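Local coordinates for protein C-glycoside 3-oxidase (Microbacterium trichothecenolyticum, PDB 7DVE) that uses one bound FAD and molecular oxygen to oxidise the C3 hydroxyl of the sugar in C-glycosides such as isoorientin and mangiferin, releasing hydrogen peroxide, at residues A167-P172 against V195-L200; V202-R205 against P209-W212; L369-A374 against D413-E418; G447-G452 against L473-N478; S462-V467 against A501-D506. One frame throughout, in Å; residues are numbered along the deposited sequence.

Contact 1. Residues A167-P172 against V195-L200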
# COMPACT_ATOMS: atom_id res chain seq x y z
N ALA A 167 14.82 -12.96 6.00
CA ALA A 167 14.11 -14.08 5.40
C ALA A 167 14.94 -14.82 4.35
O ALA A 167 14.81 -16.04 4.20
CB ALA A 167 12.81 -13.59 4.77
N PHE A 168 15.82 -14.11 3.64
CA PHE A 168 16.65 -14.68 2.59
C PHE A 168 18.09 -14.90 3.00
O PHE A 168 18.92 -15.17 2.13
CB PHE A 168 16.62 -13.77 1.36
CG PHE A 168 15.28 -13.65 0.74
CD1 PHE A 168 14.87 -14.53 -0.24
CD2 PHE A 168 14.41 -12.65 1.13
CE1 PHE A 168 13.61 -14.43 -0.81
CE2 PHE A 168 13.15 -12.54 0.56
CZ PHE A 168 12.76 -13.44 -0.42
N ASP A 169 18.43 -14.83 4.30
CA ASP A 169 19.84 -14.87 4.67
C ASP A 169 20.49 -16.24 4.50
O ASP A 169 21.72 -16.32 4.51
CB ASP A 169 20.04 -14.42 6.12
CG ASP A 169 20.04 -12.90 6.27
OD1 ASP A 169 19.86 -12.17 5.28
OD2 ASP A 169 20.21 -12.44 7.42
N ALA A 170 19.71 -17.32 4.36
CA ALA A 170 20.28 -18.66 4.20
C ALA A 170 20.45 -19.08 2.74
O ALA A 170 20.94 -20.19 2.49
CB ALA A 170 19.43 -19.72 4.91
N SER A 171 20.06 -18.25 1.77
CA SER A 171 20.17 -18.78 0.43
C SER A 171 21.60 -18.67 -0.09
O SER A 171 22.37 -17.81 0.37
CB SER A 171 19.23 -18.05 -0.53
OG SER A 171 19.91 -17.03 -1.19
N PRO A 172 21.99 -19.53 -1.04
CA PRO A 172 23.37 -19.48 -1.55
C PRO A 172 23.76 -18.13 -2.16
O PRO A 172 24.95 -17.80 -2.17
CB PRO A 172 23.39 -20.59 -2.62
CG PRO A 172 22.10 -21.36 -2.47
CD PRO A 172 21.27 -20.76 -1.40
N VAL A 195 23.58 0.75 1.67
CA VAL A 195 22.94 -0.42 1.08
C VAL A 195 22.76 -1.50 2.15
O VAL A 195 23.65 -1.75 2.97
CB VAL A 195 23.79 -0.90 -0.10
CG1 VAL A 195 23.16 -2.12 -0.73
CG2 VAL A 195 23.91 0.21 -1.14
N GLN A 196 21.58 -2.11 2.18
CA GLN A 196 21.22 -3.02 3.26
C GLN A 196 20.09 -3.92 2.78
O GLN A 196 19.58 -3.75 1.67
CB GLN A 196 20.81 -2.24 4.52
CG GLN A 196 19.77 -1.11 4.29
CD GLN A 196 19.53 -0.30 5.55
OE1 GLN A 196 18.89 -0.77 6.49
NE2 GLN A 196 20.08 0.91 5.59
N ARG A 197 19.70 -4.88 3.62
CA ARG A 197 18.59 -5.75 3.26
C ARG A 197 17.30 -4.96 3.25
O ARG A 197 17.12 -4.04 4.05
CB ARG A 197 18.45 -6.92 4.23
CG ARG A 197 19.68 -7.77 4.39
CD ARG A 197 19.85 -8.14 5.86
NE ARG A 197 20.66 -9.33 6.03
CZ ARG A 197 21.95 -9.27 6.35
NH1 ARG A 197 22.57 -8.10 6.44
NH2 ARG A 197 22.62 -10.40 6.59
N MET A 198 16.40 -5.30 2.35
CA MET A 198 15.10 -4.67 2.41
C MET A 198 14.33 -5.26 3.59
O MET A 198 14.28 -6.48 3.74
CB MET A 198 14.30 -4.86 1.13
CG MET A 198 12.95 -4.16 1.19
SD MET A 198 13.13 -2.37 1.15
CE MET A 198 13.45 -2.11 -0.61
N PRO A 199 13.73 -4.45 4.45
CA PRO A 199 12.80 -5.02 5.44
C PRO A 199 11.51 -5.42 4.74
O PRO A 199 10.93 -4.63 3.99
CB PRO A 199 12.58 -3.88 6.45
CG PRO A 199 13.58 -2.81 6.12
CD PRO A 199 14.11 -3.05 4.74
N LEU A 200 11.07 -6.67 4.96
CA LEU A 200 10.01 -7.26 4.15
C LEU A 200 8.88 -7.79 5.02
O LEU A 200 9.12 -8.42 6.06
CB LEU A 200 10.54 -8.42 3.27
CG LEU A 200 11.47 -8.16 2.08
CD1 LEU A 200 12.04 -9.49 1.54
CD2 LEU A 200 10.76 -7.31 0.93

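Contact 2. Residues V202-R205 against P209-W212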
# COMPACT_ATOMS: atom_id res chain seq x y z
N VAL A 202 6.94 -10.47 5.37
CA VAL A 202 7.01 -11.84 4.86
C VAL A 202 7.06 -12.77 6.06
O VAL A 202 7.51 -12.39 7.14
CB VAL A 202 8.24 -12.03 3.94
CG1 VAL A 202 9.53 -12.18 4.77
CG2 VAL A 202 8.07 -13.22 3.09
N HIS A 203 6.58 -14.01 5.88
CA HIS A 203 6.67 -15.03 6.92
C HIS A 203 6.77 -16.40 6.27
O HIS A 203 6.52 -16.56 5.07
CB HIS A 203 5.47 -14.99 7.88
CG HIS A 203 4.17 -15.35 7.22
ND1 HIS A 203 3.39 -14.42 6.56
CD2 HIS A 203 3.54 -16.54 7.07
CE1 HIS A 203 2.32 -15.01 6.07
NE2 HIS A 203 2.39 -16.30 6.35
N ARG A 204 7.11 -17.38 7.08
CA ARG A 204 7.16 -18.76 6.63
C ARG A 204 5.86 -19.47 6.99
O ARG A 204 5.33 -19.31 8.09
CB ARG A 204 8.33 -19.51 7.27
CG ARG A 204 9.67 -18.90 6.90
CD ARG A 204 10.73 -19.94 6.66
NE ARG A 204 11.91 -19.29 6.10
CZ ARG A 204 12.43 -19.57 4.92
NH1 ARG A 204 11.95 -20.54 4.15
NH2 ARG A 204 13.47 -18.86 4.49
N ARG A 205 5.34 -20.24 6.04
CA ARG A 205 4.21 -21.07 6.35
C ARG A 205 4.67 -22.22 7.24
O ARG A 205 5.80 -22.70 7.12
CB ARG A 205 3.57 -21.57 5.06
CG ARG A 205 3.02 -20.42 4.18
CD ARG A 205 2.91 -20.85 2.71
NE ARG A 205 2.24 -22.14 2.60
CZ ARG A 205 0.93 -22.30 2.76
NH1 ARG A 205 0.12 -21.27 2.93
NH2 ARG A 205 0.42 -23.53 2.74
N PRO A 209 7.26 -22.94 3.19
CA PRO A 209 7.49 -21.84 2.24
C PRO A 209 7.37 -20.43 2.80
O PRO A 209 6.44 -20.11 3.53
CB PRO A 209 6.43 -22.10 1.16
CG PRO A 209 5.73 -23.45 1.56
CD PRO A 209 6.64 -24.10 2.53
N LEU A 210 8.33 -19.60 2.42
CA LEU A 210 8.26 -18.15 2.55
C LEU A 210 7.14 -17.56 1.69
O LEU A 210 6.96 -17.99 0.55
CB LEU A 210 9.59 -17.56 2.11
CG LEU A 210 10.13 -16.29 2.72
CD1 LEU A 210 10.18 -16.40 4.23
CD2 LEU A 210 11.52 -16.01 2.14
N VAL A 211 6.43 -16.55 2.21
CA VAL A 211 5.30 -15.93 1.51
C VAL A 211 5.00 -14.55 2.10
O VAL A 211 5.23 -14.30 3.28
CB VAL A 211 4.05 -16.85 1.55
CG1 VAL A 211 3.46 -16.89 2.96
CG2 VAL A 211 3.01 -16.37 0.53
N TRP A 212 4.47 -13.65 1.26
CA TRP A 212 4.17 -12.28 1.68
C TRP A 212 3.06 -12.24 2.75
O TRP A 212 2.12 -13.04 2.74
CB TRP A 212 3.73 -11.42 0.48
CG TRP A 212 4.71 -11.44 -0.66
CD1 TRP A 212 4.47 -11.88 -1.94
CD2 TRP A 212 6.08 -11.02 -0.64
NE1 TRP A 212 5.61 -11.79 -2.70
CE2 TRP A 212 6.61 -11.25 -1.94
CE3 TRP A 212 6.92 -10.47 0.34
CZ2 TRP A 212 7.93 -10.93 -2.27
CZ3 TRP A 212 8.23 -10.17 0.01
CH2 TRP A 212 8.72 -10.40 -1.29

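Contact 3. Residues L369-A374 against D413-E418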
# COMPACT_ATOMS: atom_id res chain seq x y z
N LEU A 369 15.60 -4.13 -10.99
CA LEU A 369 15.82 -2.92 -10.21
C LEU A 369 14.65 -1.98 -10.42
O LEU A 369 14.19 -1.79 -11.56
CB LEU A 369 17.10 -2.19 -10.64
CG LEU A 369 18.43 -2.88 -10.36
CD1 LEU A 369 18.81 -3.78 -11.52
CD2 LEU A 369 19.49 -1.83 -10.07
N GLY A 370 14.19 -1.36 -9.33
CA GLY A 370 13.28 -0.23 -9.42
C GLY A 370 13.75 0.98 -8.61
O GLY A 370 14.12 0.86 -7.43
N LEU A 371 13.73 2.15 -9.23
CA LEU A 371 13.91 3.41 -8.54
C LEU A 371 12.61 4.20 -8.57
O LEU A 371 11.88 4.20 -9.56
CB LEU A 371 15.04 4.24 -9.16
CG LEU A 371 16.36 4.33 -8.35
CD1 LEU A 371 17.06 2.97 -8.22
CD2 LEU A 371 17.29 5.42 -8.93
N PHE A 372 12.32 4.87 -7.46
CA PHE A 372 11.08 5.60 -7.26
C PHE A 372 11.42 7.03 -6.88
O PHE A 372 12.27 7.26 -6.01
CB PHE A 372 10.22 5.00 -6.14
CG PHE A 372 9.76 3.60 -6.41
CD1 PHE A 372 10.66 2.52 -6.32
CD2 PHE A 372 8.44 3.34 -6.74
CE1 PHE A 372 10.25 1.20 -6.57
CE2 PHE A 372 8.02 2.02 -6.97
CZ PHE A 372 8.94 0.95 -6.88
N CYS A 373 10.74 7.97 -7.53
CA CYS A 373 10.91 9.40 -7.32
C CYS A 373 9.87 9.94 -6.35
O CYS A 373 8.75 9.42 -6.25
CB CYS A 373 10.79 10.15 -8.64
SG CYS A 373 12.08 9.71 -9.76
N ALA A 374 10.25 11.00 -5.64
CA ALA A 374 9.31 11.82 -4.88
C ALA A 374 8.64 12.83 -5.81
O ALA A 374 9.28 13.37 -6.72
CB ALA A 374 10.03 12.54 -3.75
N ASP A 413 15.02 12.19 -14.66
CA ASP A 413 16.26 12.02 -15.41
C ASP A 413 17.41 11.58 -14.51
O ASP A 413 18.19 10.67 -14.86
CB ASP A 413 16.59 13.32 -16.14
CG ASP A 413 15.67 13.56 -17.34
OD1 ASP A 413 14.87 12.66 -17.68
OD2 ASP A 413 15.73 14.65 -17.95
N ARG A 414 17.51 12.20 -13.33
CA ARG A 414 18.47 11.72 -12.34
C ARG A 414 18.26 10.24 -12.03
O ARG A 414 19.20 9.44 -12.05
CB ARG A 414 18.37 12.57 -11.06
CG ARG A 414 18.94 13.98 -11.19
CD ARG A 414 18.98 14.72 -9.84
NE ARG A 414 19.95 14.15 -8.90
CZ ARG A 414 20.01 14.46 -7.61
NH1 ARG A 414 19.16 15.31 -7.05
NH2 ARG A 414 20.96 13.90 -6.86
N ALA A 415 17.02 9.86 -11.74
CA ALA A 415 16.76 8.46 -11.40
C ALA A 415 17.20 7.52 -12.52
O ALA A 415 17.72 6.43 -12.27
CB ALA A 415 15.28 8.28 -11.06
N LYS A 416 17.02 7.93 -13.78
CA LYS A 416 17.44 7.07 -14.90
C LYS A 416 18.96 6.84 -14.90
O LYS A 416 19.44 5.69 -15.00
CB LYS A 416 16.97 7.69 -16.21
CG LYS A 416 15.46 7.75 -16.28
CD LYS A 416 15.01 8.63 -17.42
CE LYS A 416 15.41 7.99 -18.73
NZ LYS A 416 14.68 8.63 -19.82
N ALA A 417 19.74 7.92 -14.74
CA ALA A 417 21.19 7.75 -14.69
C ALA A 417 21.61 6.91 -13.47
O ALA A 417 22.51 6.06 -13.57
CB ALA A 417 21.89 9.10 -14.69
N GLU A 418 20.95 7.11 -12.33
CA GLU A 418 21.37 6.34 -11.15
C GLU A 418 21.00 4.86 -11.26
O GLU A 418 21.74 4.00 -10.77
CB GLU A 418 20.79 6.92 -9.85
CG GLU A 418 21.13 6.07 -8.57
CD GLU A 418 22.62 6.09 -8.17
OE1 GLU A 418 23.44 6.69 -8.90
OE2 GLU A 418 22.98 5.51 -7.11

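Contact 4. Residues G447-G452 against L473-N478. With FAD (flavin-adenine dinucleotide), chain C.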
# COMPACT_ATOMS: atom_id res chain seq x y z
N GLY A 447 -1.47 11.36 -0.10
CA GLY A 447 -1.73 12.78 0.02
C GLY A 447 -3.18 13.22 -0.11
O GLY A 447 -3.48 14.34 0.25
N THR A 448 -4.08 12.35 -0.58
CA THR A 448 -5.42 12.82 -0.91
C THR A 448 -6.26 13.11 0.33
O THR A 448 -7.29 13.79 0.21
CB THR A 448 -6.16 11.80 -1.78
OG1 THR A 448 -6.09 10.52 -1.16
CG2 THR A 448 -5.52 11.72 -3.17
N VAL A 449 -5.85 12.60 1.49
CA VAL A 449 -6.53 12.88 2.75
C VAL A 449 -5.48 13.14 3.82
O VAL A 449 -5.51 12.53 4.89
CB VAL A 449 -7.48 11.73 3.15
CG1 VAL A 449 -8.71 11.74 2.24
CG2 VAL A 449 -6.77 10.39 3.06
N ARG A 450 -4.56 14.05 3.53
CA ARG A 450 -3.33 14.17 4.29
C ARG A 450 -3.56 14.73 5.69
O ARG A 450 -4.45 15.57 5.92
CB ARG A 450 -2.33 15.05 3.53
CG ARG A 450 -2.96 16.28 3.00
CD ARG A 450 -2.07 17.51 2.96
NE ARG A 450 -1.02 17.54 1.95
CZ ARG A 450 -0.51 18.67 1.47
NH1 ARG A 450 -0.96 19.85 1.85
NH2 ARG A 450 0.52 18.60 0.62
N MET A 451 -2.74 14.27 6.63
CA MET A 451 -2.78 14.78 7.98
C MET A 451 -1.98 16.07 8.08
O MET A 451 -1.00 16.27 7.36
CB MET A 451 -2.24 13.73 8.96
CG MET A 451 -0.72 13.57 8.96
SD MET A 451 -0.11 12.69 10.42
CE MET A 451 -1.49 11.60 10.80
N GLY A 452 -2.42 16.97 8.97
CA GLY A 452 -1.71 18.19 9.22
C GLY A 452 -1.83 18.58 10.68
O GLY A 452 -2.59 17.97 11.45
N LEU A 473 -15.01 10.74 12.53
CA LEU A 473 -14.65 10.15 11.25
C LEU A 473 -13.13 10.12 11.15
O LEU A 473 -12.46 11.12 11.42
CB LEU A 473 -15.25 10.95 10.08
CG LEU A 473 -14.75 10.58 8.68
CD1 LEU A 473 -15.05 9.11 8.37
CD2 LEU A 473 -15.36 11.52 7.64
N PHE A 474 -12.59 8.97 10.75
CA PHE A 474 -11.15 8.76 10.66
C PHE A 474 -10.81 8.27 9.26
O PHE A 474 -11.62 7.63 8.60
CB PHE A 474 -10.65 7.74 11.72
CG PHE A 474 -10.77 8.23 13.13
CD1 PHE A 474 -11.99 8.17 13.80
CD2 PHE A 474 -9.67 8.77 13.80
CE1 PHE A 474 -12.11 8.63 15.10
CE2 PHE A 474 -9.79 9.23 15.09
CZ PHE A 474 -11.01 9.17 15.74
N VAL A 475 -9.59 8.57 8.83
CA VAL A 475 -9.10 8.10 7.54
C VAL A 475 -7.79 7.35 7.77
O VAL A 475 -7.11 7.53 8.78
CB VAL A 475 -8.92 9.26 6.54
CG1 VAL A 475 -10.29 9.79 6.10
CG2 VAL A 475 -8.09 10.38 7.15
N ALA A 476 -7.44 6.49 6.82
CA ALA A 476 -6.34 5.56 7.02
C ALA A 476 -5.81 5.11 5.67
O ALA A 476 -6.60 4.82 4.78
CB ALA A 476 -6.77 4.34 7.84
N GLY A 477 -4.49 5.06 5.55
CA GLY A 477 -3.78 4.48 4.44
C GLY A 477 -2.75 5.44 3.92
O GLY A 477 -2.44 6.46 4.54
N ASN A 478 -2.21 5.10 2.75
CA ASN A 478 -1.21 5.93 2.09
C ASN A 478 -1.73 7.34 1.84
O ASN A 478 -0.95 8.30 1.83
CB ASN A 478 -0.77 5.27 0.79
CG ASN A 478 -0.44 3.79 0.99
OD1 ASN A 478 0.05 3.39 2.05
ND2 ASN A 478 -0.74 2.97 0.00
PA FAD C . -5.92 -1.25 0.07
O1A FAD C . -6.35 -0.87 -1.29
O2A FAD C . -4.77 -2.17 0.23
O5B FAD C . -7.27 -1.86 0.71
C5B FAD C . -8.46 -1.06 0.70
C4B FAD C . -9.68 -1.96 0.70
O4B FAD C . -10.82 -1.06 0.77
C3B FAD C . -9.82 -2.70 -0.64
O3B FAD C . -9.98 -4.11 -0.36
C2B FAD C . -11.12 -2.10 -1.19
O2B FAD C . -11.90 -3.08 -1.89
C1B FAD C . -11.87 -1.72 0.07
N9A FAD C . -12.95 -0.71 -0.23
C8A FAD C . -12.69 0.41 -0.92
N7A FAD C . -13.82 1.12 -1.03
C5A FAD C . -14.79 0.44 -0.41
C6A FAD C . -16.09 0.72 -0.22
N6A FAD C . -16.52 1.87 -0.74
N1A FAD C . -16.92 -0.10 0.45
C2A FAD C . -16.38 -1.29 0.97
N3A FAD C . -15.02 -1.56 0.77
C4A FAD C . -14.25 -0.69 0.09
N1 FAD C . 3.37 -1.43 -1.08
C2 FAD C . 4.51 -1.34 -0.30
O2 FAD C . 4.49 -0.59 0.67
N3 FAD C . 5.65 -2.09 -0.64
C4 FAD C . 5.63 -2.96 -1.74
O4 FAD C . 6.63 -3.63 -2.01
C4X FAD C . 4.47 -3.03 -2.52
N5 FAD C . 4.40 -3.81 -3.62
C5X FAD C . 3.20 -3.96 -4.27
C6 FAD C . 3.06 -4.86 -5.33
C7 FAD C . 1.84 -5.07 -5.97
C7M FAD C . 1.72 -6.09 -7.14
C8 FAD C . 0.72 -4.36 -5.55
C8M FAD C . -0.63 -4.58 -6.25
C9 FAD C . 0.85 -3.44 -4.49
C9A FAD C . 2.09 -3.23 -3.85
N10 FAD C . 2.22 -2.34 -2.84
C10 FAD C . 3.36 -2.26 -2.16
C1' FAD C . 1.12 -1.42 -2.42
C2' FAD C . 0.30 -1.90 -1.21
O2' FAD C . -0.44 -3.07 -1.60
C3' FAD C . -0.64 -0.75 -0.71
O3' FAD C . 0.15 0.38 -0.30
C4' FAD C . -1.43 -1.19 0.53
O4' FAD C . -2.19 -2.34 0.22
C5' FAD C . -2.39 -0.05 0.98
O5' FAD C . -3.29 -0.54 2.00
P FAD C . -4.74 0.12 2.30
O1P FAD C . -5.55 -0.72 3.22
O2P FAD C . -4.45 1.53 2.66
O3P FAD C . -5.62 0.06 0.95

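Contact 5. Residues S462-V467 against A501-D506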
# COMPACT_ATOMS: atom_id res chain seq x y z
N SER A 462 -6.33 15.38 11.30
CA SER A 462 -5.41 15.73 12.38
C SER A 462 -4.32 14.67 12.49
O SER A 462 -4.38 13.62 11.85
CB SER A 462 -6.20 15.84 13.68
OG SER A 462 -6.55 14.53 14.10
N PRO A 463 -3.28 14.91 13.31
CA PRO A 463 -2.27 13.87 13.50
C PRO A 463 -2.84 12.60 14.09
O PRO A 463 -2.21 11.54 13.99
CB PRO A 463 -1.26 14.53 14.45
CG PRO A 463 -1.46 16.00 14.22
CD PRO A 463 -2.93 16.13 14.06
N ASP A 464 -4.04 12.65 14.66
CA ASP A 464 -4.70 11.43 15.06
C ASP A 464 -5.59 10.86 13.96
O ASP A 464 -6.46 10.03 14.24
CB ASP A 464 -5.51 11.66 16.33
CG ASP A 464 -4.60 11.74 17.54
OD1 ASP A 464 -4.38 10.70 18.20
OD2 ASP A 464 -4.16 12.86 17.89
N SER A 465 -5.42 11.33 12.71
CA SER A 465 -6.13 10.88 11.53
C SER A 465 -7.63 11.19 11.56
O SER A 465 -8.39 10.63 10.76
CB SER A 465 -5.93 9.37 11.31
OG SER A 465 -4.56 9.08 11.08
N GLU A 466 -8.07 12.08 12.44
CA GLU A 466 -9.47 12.46 12.50
C GLU A 466 -9.73 13.66 11.59
O GLU A 466 -9.00 14.65 11.66
CB GLU A 466 -9.85 12.80 13.94
CG GLU A 466 -11.32 12.83 14.23
CD GLU A 466 -11.60 13.10 15.70
OE1 GLU A 466 -10.63 13.36 16.45
OE2 GLU A 466 -12.78 13.05 16.10
N VAL A 467 -10.76 13.57 10.75
CA VAL A 467 -10.93 14.58 9.70
C VAL A 467 -11.51 15.86 10.30
O VAL A 467 -12.46 15.83 11.10
CB VAL A 467 -11.77 14.05 8.52
CG1 VAL A 467 -11.38 12.61 8.13
CG2 VAL A 467 -13.26 14.19 8.75
N ALA A 501 -5.81 4.48 15.76
CA ALA A 501 -6.53 3.45 16.52
C ALA A 501 -6.25 3.55 18.01
O ALA A 501 -7.15 3.30 18.83
CB ALA A 501 -6.16 2.06 15.99
N ARG A 502 -5.02 3.92 18.40
CA ARG A 502 -4.76 4.19 19.81
C ARG A 502 -5.62 5.34 20.31
O ARG A 502 -6.11 5.32 21.45
CB ARG A 502 -3.29 4.51 20.02
CG ARG A 502 -2.38 3.36 19.84
CD ARG A 502 -0.96 3.84 19.94
NE ARG A 502 -0.06 2.76 20.31
CZ ARG A 502 1.25 2.90 20.43
NH1 ARG A 502 1.84 4.07 20.22
NH2 ARG A 502 1.99 1.85 20.75
N HIS A 503 -5.80 6.38 19.48
CA HIS A 503 -6.65 7.49 19.89
C HIS A 503 -8.10 7.04 20.09
O HIS A 503 -8.74 7.40 21.08
CB HIS A 503 -6.60 8.63 18.87
CG HIS A 503 -7.29 9.86 19.36
ND1 HIS A 503 -8.49 10.31 18.84
CD2 HIS A 503 -6.98 10.71 20.37
CE1 HIS A 503 -8.87 11.39 19.49
NE2 HIS A 503 -7.98 11.65 20.42
N ILE A 504 -8.62 6.24 19.16
CA ILE A 504 -9.99 5.75 19.31
C ILE A 504 -10.12 4.90 20.58
O ILE A 504 -11.12 4.99 21.30
CB ILE A 504 -10.44 4.97 18.05
CG1 ILE A 504 -10.64 5.93 16.88
CG2 ILE A 504 -11.72 4.20 18.30
CD1 ILE A 504 -11.06 5.24 15.62
N ALA A 505 -9.10 4.08 20.89
CA ALA A 505 -9.11 3.31 22.14
C ALA A 505 -9.12 4.23 23.36
O ALA A 505 -9.84 3.97 24.33
CB ALA A 505 -7.91 2.37 22.20
N ASP A 506 -8.28 5.27 23.36
CA ASP A 506 -8.32 6.27 24.42
C ASP A 506 -9.74 6.80 24.60
O ASP A 506 -10.26 6.87 25.71
CB ASP A 506 -7.37 7.43 24.10
CG ASP A 506 -5.92 7.05 24.24
OD1 ASP A 506 -5.54 6.63 25.33
OD2 ASP A 506 -5.14 7.17 23.27

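Contact 1. Residues A167-P172 against V195-L200
Asp169 OD1 takes a hydrogen bond from Arg197 NE at 3.0 Å, the short arm of a side-on salt bridge. The bond is fairly straight (163° at the hydrogen), uses the syn lone pair of OD1, and lies near the guanidinium plane. The second arm, from Arg197 NH2 to Asp169 OD2 at 3.3 Å, is more bent and reaches its oxygen from above the carboxylate plane. The unequal grips are consistent with carboxylate and guanidinium planes turned 67° apart. A bend at chi2 (139°) in the arginine chain presents the NE edge to the acid. Replacing Arg197 by a methionine would remove both donors and is likely to leave the Asp169 carboxylate without its mate beside the like-charged Asp166. A second, apolar touch lies beside the ion pair: CD1 of Leu200 meets the edge of the Phe168 ring, near its plane, with 3.4 Å from Leu200 CD1 to Phe168 CE2. The Leu200 side chain is about 4 Å from that of the FAD-binding Ala131. Phe168 opens a type I turn that runs to Ser171 in the loop after strand 163-164, whereas Arg197 and Leu200 lie on strand 196-204, which also pairs with strand 330-333. A partly exposed ion pair thus sits beside a buried hydrocarbon contact, so the loop meets strand 196-204 through charge outside and apolar packing inside.

Contact 2. Residues V202-R205 against P209-W212
Between Val202-Arg205 and Pro209-Trp212 the tight part is the ladder and the apolar groups beside it. His203 and Val211 form an antiparallel hydrogen-bonded pair: His203 N to Val211 O and Val211 N to His203 O are both 2.9 Å, the first the straighter. Arg205 N to Pro209 O, at 2.7 Å and 176°, adds a rung next to the turn. Val202 CG2 packs 3.7 Å from Leu210 CG and also approaches the Trp212 ring. The chi1 of Val202 (78°) leaves CG2 opposite the backbone N, and this is the branch that meets Leu210. One face of the hairpin is lined by His203 and Val211, which point the same way; Val211 CG1 sits over the imidazole in a CH-pi contact, 3.9 Å from the His203 ring centroid, while His203 ND1 bonds to Ser213. Toward solvent the packing thins to long side chains. The exposed Arg204 lays one guanidinium face over Leu210 CD1, 3.9 Å from Arg204 CZ, and spends its charge on Glu326. Arg205 brings its guanidinium edge to Pro209 CG, 3.9 Å from Arg205 NE, and reaches Asn56 with NH1. Paired strands joined by a short connection make a beta hairpin, here an arm of the large antiparallel sheet of this GMC oxidoreductase, with Trp212 beside the FAD-binding Thr129.

Contact 3. Residues L369-A374 against D413-E418
Helix-on-sheet packing in the antiparallel sheet of the GMC oxidoreductase fold brings residues 369-374, on strand 366-373, against 413-418 of helix 406-424. The two segments run nearly antiparallel, at 158°, and their axes come within 8.8 Å, consistent with the small Ala415 at the point of nearest backbones. Leu371 and Cys373, two apart on the strand, both turn their CB toward the helix, while Phe372 between them turns away and meets the rings of His342 and His444, the latter probably the proton acceptor of catalysis. The helix therefore packs on the sheet face turned from that histidine. From Leu371 a single branch, CD2, does the touching: it lies 3.5 Å from Ala415 O, and between Ala415 CB at 4.1 Å and Glu418 CG at 3.9 Å. Only the aliphatic part of Glu418 is used; its chain bends at chi2 (69°), and OE1 makes a salt bridge with Arg421. Phe341 and Ile301, from the two neighbouring strands, also touch Ala415, making this a buried apolar layer without a hydrogen bond between the two segments. Beside Leu371, the methyl of Ala415 receives the sulfur of Cys373, with Cys373 SG 3.7 Å from Ala415 CB.

Contact 4. Residues G447-G452 against L473-N478
Asn478 binds FAD just beyond strand 473-475, an outermost strand of the parallel Rossmann-type sheet, where the chain runs out toward the cofactor. Its amide nitrogen ND2 gives a hydrogen bond to the ribityl hydroxyl O3' of FAD, 2.8 Å from Asn478 ND2 to FAD O3' and 157° at the hydrogen. With CG beside the backbone N and anti to the carbonyl carbon (chi1 -48°), the amide leads away from the 447-452 loop and into the pocket. An alanine here would take away this donor and would probably leave O3' without that partner and the ribityl chain less firmly placed. Gly477 comes next in the shell: its CA passes 3.5 Å from FAD O2P, and a CB there would collide with the same phosphate oxygen. Its backbone angles also suit glycine, so the chain can run close beside the pyrophosphate.

Behind this first shell lies the 447-452 loop, which follows the probable catalytic base His444. It makes no hydrogen bond to the 473-478 segment but backs it by packing. Gly447 lies by the backbone of Asn478, with 3.7 Å from Gly447 N to Asn478 O, and the loop's Val449 and Met451 are tied by backbone bonds to Gly479 and Val480. From helix 276-283, Pro278 touches Val449 and Thr277 touches Val475. These valines turn toward each other, Val449 CG2 lying 4.2 Å from Val475 CB.

Contact 5. Residues S462-V467 against A501-D506
Asp464 and His503 mark the closest backbone approach, 6.5 Å between their CA atoms, where a tight turn meets a helix. Ser462 to Ser465 form a type I beta turn, closed by Ser465 N to Ser462 O at 2.7 Å, and a further bond from Ser462 N to Glu466 O holds the chain in a compact loop. Ser462 OG adds weak bonds from the amides of Asp464 and Glu466. The partner, 501-506, is regular helix within 490-510.

Both Asp464 and Glu466 direct CB toward the helix, and both converge on one side chain. Asp464 lies over a face of the His503 ring in a CH-pi contact, its CB 4.2 Å from the ring centroid and 23° off the normal. The carboxylate and ring planes are 47° apart, and Asp464 OD1 lies 3.1 Å from His503 CB, close to the root of the side chain rather than at a ring nitrogen. The imidazole is brought against the turn because its CG stands opposite the backbone N (chi1 -171°). Glu466 arrives with an extended chain, and Glu466 OE1 stops 4.0 Å from His503 CE1. No hydrogen bond joins the segments: Asp464 OD2 pairs with Arg499 one helical turn earlier, Glu466 OE2 accepts from Gly472 N, and His503 ND1 is buried without a partner. The nearby acids could favour a protonated imidazole. This is surface packing of a beta turn on the long C-terminal helix, at the edge of the parallel sheet where Ser465 and Val467 bond to strand 473-475.

Contacts 3, 4 and 5 have no hydrogen bond between their segments; 3 and 4 are buried and 5 is at the surface, while contacts 1 and 2 are partly buried. Contacts 1, 2 and 3 reach the same antiparallel sheet. Contacts 1 and 2 share strand 196-204 and touch directly, with Phe168 and Ala167 packing on Leu210; contact 3 meets that sheet about 22 Å from contact 1, centre to centre. Contacts 4 and 5 belong to the nucleotide-binding side, interleaved along the chain and touching where Ser465 and Val467 flank strand 473-475. Ion pairing dominates contact 1, backbone bonds contact 2, apolar packing contact 3; contact 4 alone includes the cofactor, and contact 5 sets acidic side chains against a histidine.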